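Local atomic coordinates of VP2 (Primate bocaparvovirus 1, PDB entry 7L0Y), a protein that self-assembles, as one of 60 capsid protein copies, into the T=1 icosahedral shell of human bocavirus 1, about 26 nm across. Residues S84-D87 with W88-L91; F135-G138 with E139-P143; P389-R392 with E393-I396. All coordinates share one frame; numbering follows the deposited sequence.

Interaction 1: residues S84-D87 with W88-L91; sequences SPQD and WQRL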
ATOM      1  N   SER A  84     -78.834 -59.700 -14.405  1.00 13.91           N
ATOM      2  CA  SER A  84     -80.272 -59.696 -14.486  1.00 13.91           C
ATOM      3  C   SER A  84     -80.682 -59.954 -15.925  1.00 13.91           C
ATOM      4  O   SER A  84     -79.890 -59.779 -16.847  1.00 13.91           O
ATOM      5  CB  SER A  84     -80.839 -58.369 -13.996  1.00 15.00           C
ATOM      6  OG  SER A  84     -80.486 -57.291 -14.830  1.00 15.00           O
ATOM      7  N   PRO A  85     -81.910 -60.403 -16.144  1.00 14.33           N
ATOM      8  CA  PRO A  85     -82.379 -60.553 -17.527  1.00 14.33           C
ATOM      9  C   PRO A  85     -82.253 -59.275 -18.336  1.00 14.33           C
ATOM     10  O   PRO A  85     -81.961 -59.327 -19.532  1.00 14.33           O
ATOM     11  CB  PRO A  85     -83.837 -60.975 -17.339  1.00 14.34           C
ATOM     12  CG  PRO A  85     -83.863 -61.590 -16.018  1.00 14.34           C
ATOM     13  CD  PRO A  85     -82.903 -60.876 -15.172  1.00 14.34           C
ATOM     14  N   GLN A  86     -82.468 -58.126 -17.705  1.00 15.22           N
ATOM     15  CA  GLN A  86     -82.255 -56.848 -18.363  1.00 15.22           C
ATOM     16  C   GLN A  86     -80.800 -56.670 -18.761  1.00 15.22           C
ATOM     17  O   GLN A  86     -80.491 -56.323 -19.903  1.00 15.22           O
ATOM     18  CB  GLN A  86     -82.687 -55.726 -17.429  1.00 18.94           C
ATOM     19  CG  GLN A  86     -82.547 -54.337 -17.983  1.00 18.94           C
ATOM     20  CD  GLN A  86     -83.439 -54.104 -19.162  1.00 18.94           C
ATOM     21  OE1 GLN A  86     -82.982 -54.023 -20.295  1.00 18.94           O
ATOM     22  NE2 GLN A  86     -84.732 -54.034 -18.908  1.00 18.94           N
ATOM     23  N   ASP A  87     -79.892 -56.895 -17.820  1.00 13.56           N
ATOM     24  CA  ASP A  87     -78.481 -56.683 -18.087  1.00 13.56           C
ATOM     25  C   ASP A  87     -77.952 -57.693 -19.087  1.00 13.56           C
ATOM     26  O   ASP A  87     -77.082 -57.373 -19.899  1.00 13.56           O
ATOM     27  CB  ASP A  87     -77.707 -56.748 -16.781  1.00 16.92           C
ATOM     28  CG  ASP A  87     -78.014 -55.580 -15.875  1.00 16.92           C
ATOM     29  OD1 ASP A  87     -78.564 -54.571 -16.359  1.00 16.92           O
ATOM     30  OD2 ASP A  87     -77.703 -55.665 -14.669  1.00 16.92           O
ATOM     31  N   TRP A  88     -78.467 -58.917 -19.042  1.00 14.30           N
ATOM     32  CA  TRP A  88     -78.064 -59.915 -20.017  1.00 14.30           C
ATOM     33  C   TRP A  88     -78.534 -59.538 -21.411  1.00 14.30           C
ATOM     34  O   TRP A  88     -77.794 -59.692 -22.386  1.00 14.30           O
ATOM     35  CB  TRP A  88     -78.615 -61.277 -19.620  1.00 16.08           C
ATOM     36  CG  TRP A  88     -78.233 -62.342 -20.567  1.00 16.08           C
ATOM     37  CD1 TRP A  88     -79.000 -62.877 -21.537  1.00 16.08           C
ATOM     38  CD2 TRP A  88     -76.978 -63.008 -20.632  1.00 16.08           C
ATOM     39  NE1 TRP A  88     -78.308 -63.833 -22.212  1.00 16.08           N
ATOM     40  CE2 TRP A  88     -77.057 -63.935 -21.671  1.00 16.08           C
ATOM     41  CE3 TRP A  88     -75.793 -62.913 -19.903  1.00 16.08           C
ATOM     42  CZ2 TRP A  88     -76.001 -64.764 -22.007  1.00 16.08           C
ATOM     43  CZ3 TRP A  88     -74.751 -63.734 -20.237  1.00 16.08           C
ATOM     44  CH2 TRP A  88     -74.859 -64.648 -21.278  1.00 16.08           C
ATOM     45  N   GLN A  89     -79.772 -59.065 -21.522  1.00 15.49           N
ATOM     46  CA  GLN A  89     -80.275 -58.560 -22.792  1.00 15.49           C
ATOM     47  C   GLN A  89     -79.368 -57.478 -23.340  1.00 15.49           C
ATOM     48  O   GLN A  89     -79.016 -57.483 -24.520  1.00 15.49           O
ATOM     49  CB  GLN A  89     -81.673 -57.989 -22.610  1.00 18.51           C
ATOM     50  CG  GLN A  89     -82.418 -57.721 -23.897  1.00 18.51           C
ATOM     51  CD  GLN A  89     -83.632 -56.872 -23.666  1.00 18.51           C
ATOM     52  OE1 GLN A  89     -83.808 -56.333 -22.584  1.00 18.51           O
ATOM     53  NE2 GLN A  89     -84.500 -56.781 -24.655  1.00 18.51           N
ATOM     54  N   ARG A  90     -78.985 -56.537 -22.493  1.00 14.57           N
ATOM     55  CA  ARG A  90     -78.158 -55.436 -22.949  1.00 14.57           C
ATOM     56  C   ARG A  90     -76.784 -55.925 -23.365  1.00 14.57           C
ATOM     57  O   ARG A  90     -76.197 -55.412 -24.319  1.00 14.57           O
ATOM     58  CB  ARG A  90     -78.048 -54.395 -21.849  1.00 15.24           C
ATOM     59  CG  ARG A  90     -77.428 -53.128 -22.304  1.00 15.24           C
ATOM     60  CD  ARG A  90     -77.506 -52.129 -21.220  1.00 15.24           C
ATOM     61  NE  ARG A  90     -77.211 -50.804 -21.717  1.00 15.24           N
ATOM     62  CZ  ARG A  90     -77.417 -49.702 -21.022  1.00 15.24           C
ATOM     63  NH1 ARG A  90     -77.902 -49.788 -19.796  1.00 15.24           N
ATOM     64  NH2 ARG A  90     -77.149 -48.521 -21.554  1.00 15.24           N
ATOM     65  N   LEU A  91     -76.261 -56.923 -22.661  1.00 14.41           N
ATOM     66  CA  LEU A  91     -74.967 -57.482 -23.010  1.00 14.41           C
ATOM     67  C   LEU A  91     -75.010 -58.152 -24.375  1.00 14.41           C
ATOM     68  O   LEU A  91     -74.133 -57.931 -25.212  1.00 14.41           O
ATOM     69  CB  LEU A  91     -74.544 -58.478 -21.941  1.00 12.52           C
ATOM     70  CG  LEU A  91     -73.190 -59.153 -22.094  1.00 12.52           C
ATOM     71  CD1 LEU A  91     -72.097 -58.147 -21.863  1.00 12.52           C
ATOM     72  CD2 LEU A  91     -73.090 -60.322 -21.158  1.00 12.52           C
TER

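Interaction 2: residues F135-G138 with E139-P143; sequences FCDG and EHAYP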
ATOM      1  N   PHE A 135     -62.269 -70.833   3.751  1.00 16.25           N
ATOM      2  CA  PHE A 135     -61.072 -70.679   2.952  1.00 16.25           C
ATOM      3  C   PHE A 135     -61.437 -70.910   1.502  1.00 16.25           C
ATOM      4  O   PHE A 135     -62.382 -71.633   1.188  1.00 16.25           O
ATOM      5  CB  PHE A 135     -59.956 -71.631   3.385  1.00 17.61           C
ATOM      6  CG  PHE A 135     -60.192 -73.041   3.001  1.00 17.61           C
ATOM      7  CD1 PHE A 135     -59.573 -73.571   1.891  1.00 17.61           C
ATOM      8  CD2 PHE A 135     -61.075 -73.816   3.702  1.00 17.61           C
ATOM      9  CE1 PHE A 135     -59.795 -74.855   1.523  1.00 17.61           C
ATOM     10  CE2 PHE A 135     -61.299 -75.098   3.333  1.00 17.61           C
ATOM     11  CZ  PHE A 135     -60.659 -75.616   2.244  1.00 17.61           C
ATOM     12  N   CYS A 136     -60.682 -70.271   0.627  1.00 20.77           N
ATOM     13  CA  CYS A 136     -60.767 -70.484  -0.803  1.00 20.77           C
ATOM     14  C   CYS A 136     -59.671 -71.458  -1.189  1.00 20.77           C
ATOM     15  O   CYS A 136     -58.545 -71.352  -0.701  1.00 20.77           O
ATOM     16  CB  CYS A 136     -60.618 -69.162  -1.556  1.00 25.17           C
ATOM     17  SG  CYS A 136     -60.760 -69.226  -3.350  1.00 25.17           S
ATOM     18  N   ASP A 137     -59.997 -72.402  -2.051  1.00 26.78           N
ATOM     19  CA  ASP A 137     -58.991 -73.285  -2.612  1.00 26.78           C
ATOM     20  C   ASP A 137     -58.685 -72.733  -3.997  1.00 26.78           C
ATOM     21  O   ASP A 137     -59.398 -73.012  -4.959  1.00 26.78           O
ATOM     22  CB  ASP A 137     -59.520 -74.712  -2.663  1.00 28.49           C
ATOM     23  CG  ASP A 137     -58.476 -75.717  -3.087  1.00 28.49           C
ATOM     24  OD1 ASP A 137     -57.284 -75.362  -3.173  1.00 28.49           O
ATOM     25  OD2 ASP A 137     -58.859 -76.865  -3.371  1.00 28.49           O
ATOM     26  N   GLY A 138     -57.590 -71.992  -4.106  1.00 31.22           N
ATOM     27  CA  GLY A 138     -57.249 -71.364  -5.361  1.00 31.22           C
ATOM     28  C   GLY A 138     -56.190 -72.145  -6.093  1.00 31.22           C
ATOM     29  O   GLY A 138     -56.022 -72.021  -7.307  1.00 31.22           O
ATOM     30  N   GLU A 139     -55.477 -72.970  -5.342  1.00 33.62           N
ATOM     31  CA  GLU A 139     -54.499 -73.877  -5.906  1.00 33.62           C
ATOM     32  C   GLU A 139     -55.143 -75.105  -6.507  1.00 33.62           C
ATOM     33  O   GLU A 139     -54.461 -75.863  -7.200  1.00 33.62           O
ATOM     34  CB  GLU A 139     -53.514 -74.298  -4.824  1.00 39.82           C
ATOM     35  CG  GLU A 139     -52.665 -73.174  -4.290  1.00 39.82           C
ATOM     36  CD  GLU A 139     -51.825 -73.615  -3.112  1.00 39.82           C
ATOM     37  OE1 GLU A 139     -52.085 -74.717  -2.585  1.00 39.82           O
ATOM     38  OE2 GLU A 139     -50.904 -72.868  -2.717  1.00 39.82           O
ATOM     39  N   HIS A 140     -56.434 -75.306  -6.259  1.00 30.31           N
ATOM     40  CA  HIS A 140     -57.135 -76.512  -6.671  1.00 30.31           C
ATOM     41  C   HIS A 140     -56.416 -77.742  -6.139  1.00 30.31           C
ATOM     42  O   HIS A 140     -56.248 -78.746  -6.828  1.00 30.31           O
ATOM     43  CB  HIS A 140     -57.296 -76.549  -8.183  1.00 33.61           C
ATOM     44  CG  HIS A 140     -58.002 -75.348  -8.724  1.00 33.61           C
ATOM     45  ND1 HIS A 140     -59.343 -75.119  -8.515  1.00 33.61           N
ATOM     46  CD2 HIS A 140     -57.544 -74.286  -9.426  1.00 33.61           C
ATOM     47  CE1 HIS A 140     -59.687 -73.979  -9.083  1.00 33.61           C
ATOM     48  NE2 HIS A 140     -58.613 -73.452  -9.641  1.00 33.61           N
ATOM     49  N   ALA A 141     -55.980 -77.642  -4.887  1.00 25.79           N
ATOM     50  CA  ALA A 141     -55.295 -78.721  -4.203  1.00 25.79           C
ATOM     51  C   ALA A 141     -56.248 -79.789  -3.704  1.00 25.79           C
ATOM     52  O   ALA A 141     -55.801 -80.863  -3.303  1.00 25.79           O
ATOM     53  CB  ALA A 141     -54.491 -78.153  -3.038  1.00 25.51           C
ATOM     54  N   TYR A 142     -57.533 -79.522  -3.729  1.00 22.55           N
ATOM     55  CA  TYR A 142     -58.555 -80.450  -3.314  1.00 22.55           C
ATOM     56  C   TYR A 142     -59.475 -80.758  -4.478  1.00 22.55           C
ATOM     57  O   TYR A 142     -59.515 -80.013  -5.460  1.00 22.55           O
ATOM     58  CB  TYR A 142     -59.363 -79.870  -2.150  1.00 20.20           C
ATOM     59  CG  TYR A 142     -58.569 -79.721  -0.887  1.00 20.20           C
ATOM     60  CD1 TYR A 142     -58.422 -80.785  -0.020  1.00 20.20           C
ATOM     61  CD2 TYR A 142     -57.968 -78.521  -0.558  1.00 20.20           C
ATOM     62  CE1 TYR A 142     -57.704 -80.665   1.127  1.00 20.20           C
ATOM     63  CE2 TYR A 142     -57.249 -78.389   0.593  1.00 20.20           C
ATOM     64  CZ  TYR A 142     -57.123 -79.466   1.437  1.00 20.20           C
ATOM     65  OH  TYR A 142     -56.404 -79.362   2.598  1.00 20.20           O
ATOM     66  N   PRO A 143     -60.200 -81.873  -4.426  1.00 23.78           N
ATOM     67  CA  PRO A 143     -61.183 -82.158  -5.474  1.00 23.78           C
ATOM     68  C   PRO A 143     -62.137 -80.997  -5.658  1.00 23.78           C
ATOM     69  O   PRO A 143     -62.526 -80.333  -4.697  1.00 23.78           O
ATOM     70  CB  PRO A 143     -61.904 -83.395  -4.945  1.00 21.97           C
ATOM     71  CG  PRO A 143     -60.918 -84.039  -4.071  1.00 21.97           C
ATOM     72  CD  PRO A 143     -60.121 -82.964  -3.442  1.00 21.97           C
TER

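Interaction 3: residues P389-R392 with E393-I396; sequences PITR and ENPI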
ATOM      1  N   PRO A 389     -74.007 -71.687 -28.511  1.00 28.32           N
ATOM      2  CA  PRO A 389     -74.519 -70.398 -28.034  1.00 28.32           C
ATOM      3  C   PRO A 389     -74.953 -70.510 -26.586  1.00 28.32           C
ATOM      4  O   PRO A 389     -75.831 -71.298 -26.247  1.00 28.32           O
ATOM      5  CB  PRO A 389     -75.710 -70.131 -28.959  1.00 30.23           C
ATOM      6  CG  PRO A 389     -75.472 -71.007 -30.138  1.00 30.23           C
ATOM      7  CD  PRO A 389     -74.844 -72.234 -29.587  1.00 30.23           C
ATOM      8  N   ILE A 390     -74.400 -69.678 -25.755  1.00 25.13           N
ATOM      9  CA  ILE A 390     -74.669 -69.784 -24.331  1.00 25.13           C
ATOM     10  C   ILE A 390     -75.753 -68.797 -23.949  1.00 25.13           C
ATOM     11  O   ILE A 390     -75.797 -67.665 -24.437  1.00 25.13           O
ATOM     12  CB  ILE A 390     -73.388 -69.592 -23.494  1.00 24.11           C
ATOM     13  CG1 ILE A 390     -72.689 -68.270 -23.805  1.00 24.11           C
ATOM     14  CG2 ILE A 390     -72.466 -70.764 -23.681  1.00 24.11           C
ATOM     15  CD1 ILE A 390     -72.890 -67.213 -22.778  1.00 24.11           C
ATOM     16  N   THR A 391     -76.658 -69.252 -23.101  1.00 23.76           N
ATOM     17  CA  THR A 391     -77.707 -68.423 -22.551  1.00 23.76           C
ATOM     18  C   THR A 391     -77.289 -67.919 -21.180  1.00 23.76           C
ATOM     19  O   THR A 391     -76.209 -68.215 -20.673  1.00 23.76           O
ATOM     20  CB  THR A 391     -79.022 -69.193 -22.456  1.00 27.39           C
ATOM     21  OG1 THR A 391     -78.851 -70.330 -21.606  1.00 27.39           O
ATOM     22  CG2 THR A 391     -79.464 -69.658 -23.816  1.00 27.39           C
ATOM     23  N   ARG A 392     -78.181 -67.148 -20.576  1.00 21.19           N
ATOM     24  CA  ARG A 392     -77.951 -66.645 -19.232  1.00 21.19           C
ATOM     25  C   ARG A 392     -77.987 -67.777 -18.210  1.00 21.19           C
ATOM     26  O   ARG A 392     -77.476 -67.640 -17.094  1.00 21.19           O
ATOM     27  CB  ARG A 392     -78.995 -65.574 -18.951  1.00 17.24           C
ATOM     28  CG  ARG A 392     -78.949 -64.939 -17.622  1.00 17.24           C
ATOM     29  CD  ARG A 392     -80.010 -63.880 -17.528  1.00 17.24           C
ATOM     30  NE  ARG A 392     -80.160 -63.428 -16.160  1.00 17.24           N
ATOM     31  CZ  ARG A 392     -81.015 -63.966 -15.305  1.00 17.24           C
ATOM     32  NH1 ARG A 392     -81.806 -64.948 -15.693  1.00 17.24           N
ATOM     33  NH2 ARG A 392     -81.092 -63.510 -14.073  1.00 17.24           N
ATOM     34  N   GLU A 393     -78.560 -68.916 -18.584  1.00 25.29           N
ATOM     35  CA  GLU A 393     -78.672 -70.043 -17.670  1.00 25.29           C
ATOM     36  C   GLU A 393     -77.558 -71.063 -17.839  1.00 25.29           C
ATOM     37  O   GLU A 393     -77.611 -72.122 -17.213  1.00 25.29           O
ATOM     38  CB  GLU A 393     -80.040 -70.699 -17.839  1.00 31.31           C
ATOM     39  CG  GLU A 393     -81.159 -69.828 -17.319  1.00 31.31           C
ATOM     40  CD  GLU A 393     -81.532 -68.726 -18.284  1.00 31.31           C
ATOM     41  OE1 GLU A 393     -80.922 -68.672 -19.373  1.00 31.31           O
ATOM     42  OE2 GLU A 393     -82.402 -67.893 -17.946  1.00 31.31           O
ATOM     43  N   ASN A 394     -76.571 -70.783 -18.676  1.00 23.50           N
ATOM     44  CA  ASN A 394     -75.469 -71.707 -18.861  1.00 23.50           C
ATOM     45  C   ASN A 394     -74.403 -71.506 -17.789  1.00 23.50           C
ATOM     46  O   ASN A 394     -74.264 -70.417 -17.227  1.00 23.50           O
ATOM     47  CB  ASN A 394     -74.855 -71.517 -20.243  1.00 27.52           C
ATOM     48  CG  ASN A 394     -75.770 -71.970 -21.341  1.00 27.52           C
ATOM     49  OD1 ASN A 394     -76.166 -71.194 -22.184  1.00 27.52           O
ATOM     50  ND2 ASN A 394     -76.068 -73.244 -21.368  1.00 27.52           N
ATOM     51  N   PRO A 395     -73.655 -72.554 -17.470  1.00 21.36           N
ATOM     52  CA  PRO A 395     -72.435 -72.383 -16.679  1.00 21.36           C
ATOM     53  C   PRO A 395     -71.404 -71.565 -17.430  1.00 21.36           C
ATOM     54  O   PRO A 395     -71.323 -71.602 -18.658  1.00 21.36           O
ATOM     55  CB  PRO A 395     -71.947 -73.819 -16.481  1.00 25.58           C
ATOM     56  CG  PRO A 395     -73.161 -74.637 -16.624  1.00 25.58           C
ATOM     57  CD  PRO A 395     -74.011 -73.968 -17.634  1.00 25.58           C
ATOM     58  N   ILE A 396     -70.601 -70.828 -16.675  1.00 20.69           N
ATOM     59  CA  ILE A 396     -69.589 -69.978 -17.288  1.00 20.69           C
ATOM     60  C   ILE A 396     -68.354 -70.789 -17.651  1.00 20.69           C
ATOM     61  O   ILE A 396     -67.982 -70.902 -18.823  1.00 20.69           O
ATOM     62  CB  ILE A 396     -69.240 -68.802 -16.365  1.00 18.18           C
ATOM     63  CG1 ILE A 396     -70.482 -67.969 -16.088  1.00 18.18           C
ATOM     64  CG2 ILE A 396     -68.185 -67.938 -17.000  1.00 18.18           C
ATOM     65  CD1 ILE A 396     -70.283 -66.935 -15.037  1.00 18.18           C
TER

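Interaction 1: residues S84-D87 with W88-L91
Trp88 N reaches back to Ser84 O at 2.8 Å, the first of four i to i+4 backbone bonds; Gln89, Arg90 and Leu91 follow, donating to Pro85, Gln86 and Asp87. Ser84 is the N-cap: its OG takes the Asp87 N-H at 3.1 Å in a nearly straight bond, occupying a donor that the first turn cannot satisfy by itself. With CG opposite its backbone N (chi1 -180°), Trp88 sets CB 3.4 Å from Ser84 O and sends the indole off the helix, toward Tyr79 and the loop side chains Ile390 and Arg392, and its NE1 donates to Met509 O. This is the start of helix 85-94, a short helix lying beside the jelly-roll beta barrel of the parvovirus capsid protein, with another subunit packed against it. Gln86 is bent at chi2 (64°) whereas Gln89 is extended, and the two amides meet obliquely, planes 37° apart. Their OE1 atoms are 3.4 Å from each other; both are acceptors, so no bond joins them. Gln89 NE2 instead donates to His474 O and to Glu471 O of the second subunit, two carbonyls that should hold its amide in one rotation. Asp87 OD2 pairs with Ser24 OG, while the extended Arg90 makes a cation-pi contact with Tyr463 of the second subunit and bonds to its carbonyl through NH2.

Interaction 2: residues F135-G138 with E139-P143
Asp137 turns its carboxylate into the bend that follows it and grips two consecutive backbone N-H groups, one with each oxygen. OD1 accepts from Ala141 N at 3.1 Å (155°) and OD2 from Tyr142 N at 3.0 Å, each through its syn lone pair. A chi1 of -173° turns the acid away from its own N and, from strand 132-137, toward the backbone N-H groups of Ala141 and Tyr142. The Tyr142 ring stands steeply to the carboxylate, planes 74° apart, and presents its edge: Asp137 OD2 is 3.4 Å from Tyr142 CD2. The Phe135 and Tyr142 rings make a loose apolar contact, CE1 of Phe135 to CE2 of Tyr142 at 4.5 Å. Phe135 itself sits among His207, Phe426 and Trp71, and Tyr142 OH bonds to Leu201 O; both rings pack around this strand, which pairs with strand 424-429 in the beta-rich parvovirus capsid fold. His140, in a left-handed backbone conformation, lays one ring face over Gly138, whose C is 4.2 Å above its plane. Two N-H donors facing a buried carboxylate would be expected to favour its charged form, though the capsid was imaged at pH 2.6, where protonation is plausible.

Interaction 3: residues P389-R392 with E393-I396
Thr391 and Asn394 close a type I beta turn in the loop between strands 384-385 and 397-399, one of the connections that link the strands of the parvovirus capsid protein around its jelly-roll core. The backbone bond of the turn runs from Asn394 N to Thr391 O at 3.3 Å; it is nearly straight at the hydrogen, but the donor stands well above the carbonyl plane. Of the side-chain bonds, Thr391 OG1, held between its own backbone N and carbonyl carbon by a chi1 of 60°, accepts a weak one from Glu393 N at 3.3 Å, the pattern of an ST turn inside the beta turn. A bond from this hydroxyl to Asn394 OD1 is doubtful, because that oxygen is placed too close to a neighbour. Among the charged groups, Glu393 and Arg392 form a long salt bridge, with planes 78° apart and OE2 at the guanidinium edge. The stronger partner of Arg392 is Asp156, bridged through NH2, while NE donates to Phe83 O. Glu393 O accepts from Arg247 NH2 of the third subunit. Bent at chi2 (79°), Glu393 folds back over Arg392, bringing OE1 to 3.7 Å from Arg392 CB.

In the fold
From the N terminus, interaction 1 opens helix 85-94, interaction 2 turns the chain out of strand 132-137, and interaction 3 turns the chain between strands 384-385 and 397-399. Each closes on itself before the next begins, so none nests in or crosses another. Interactions 1 and 3 nevertheless meet in space, their centres 13 Å apart: Arg392 NH2 lies 3.4 Å from Pro85 CD, and Trp88 CZ2 is 3.5 Å from Thr391 C, packing an early helix against a late loop. Interaction 2 stands apart, its nearest atoms about 21 Å from interaction 1 and 13 Å from interaction 3, where strands 132-137 and 424-429 pair.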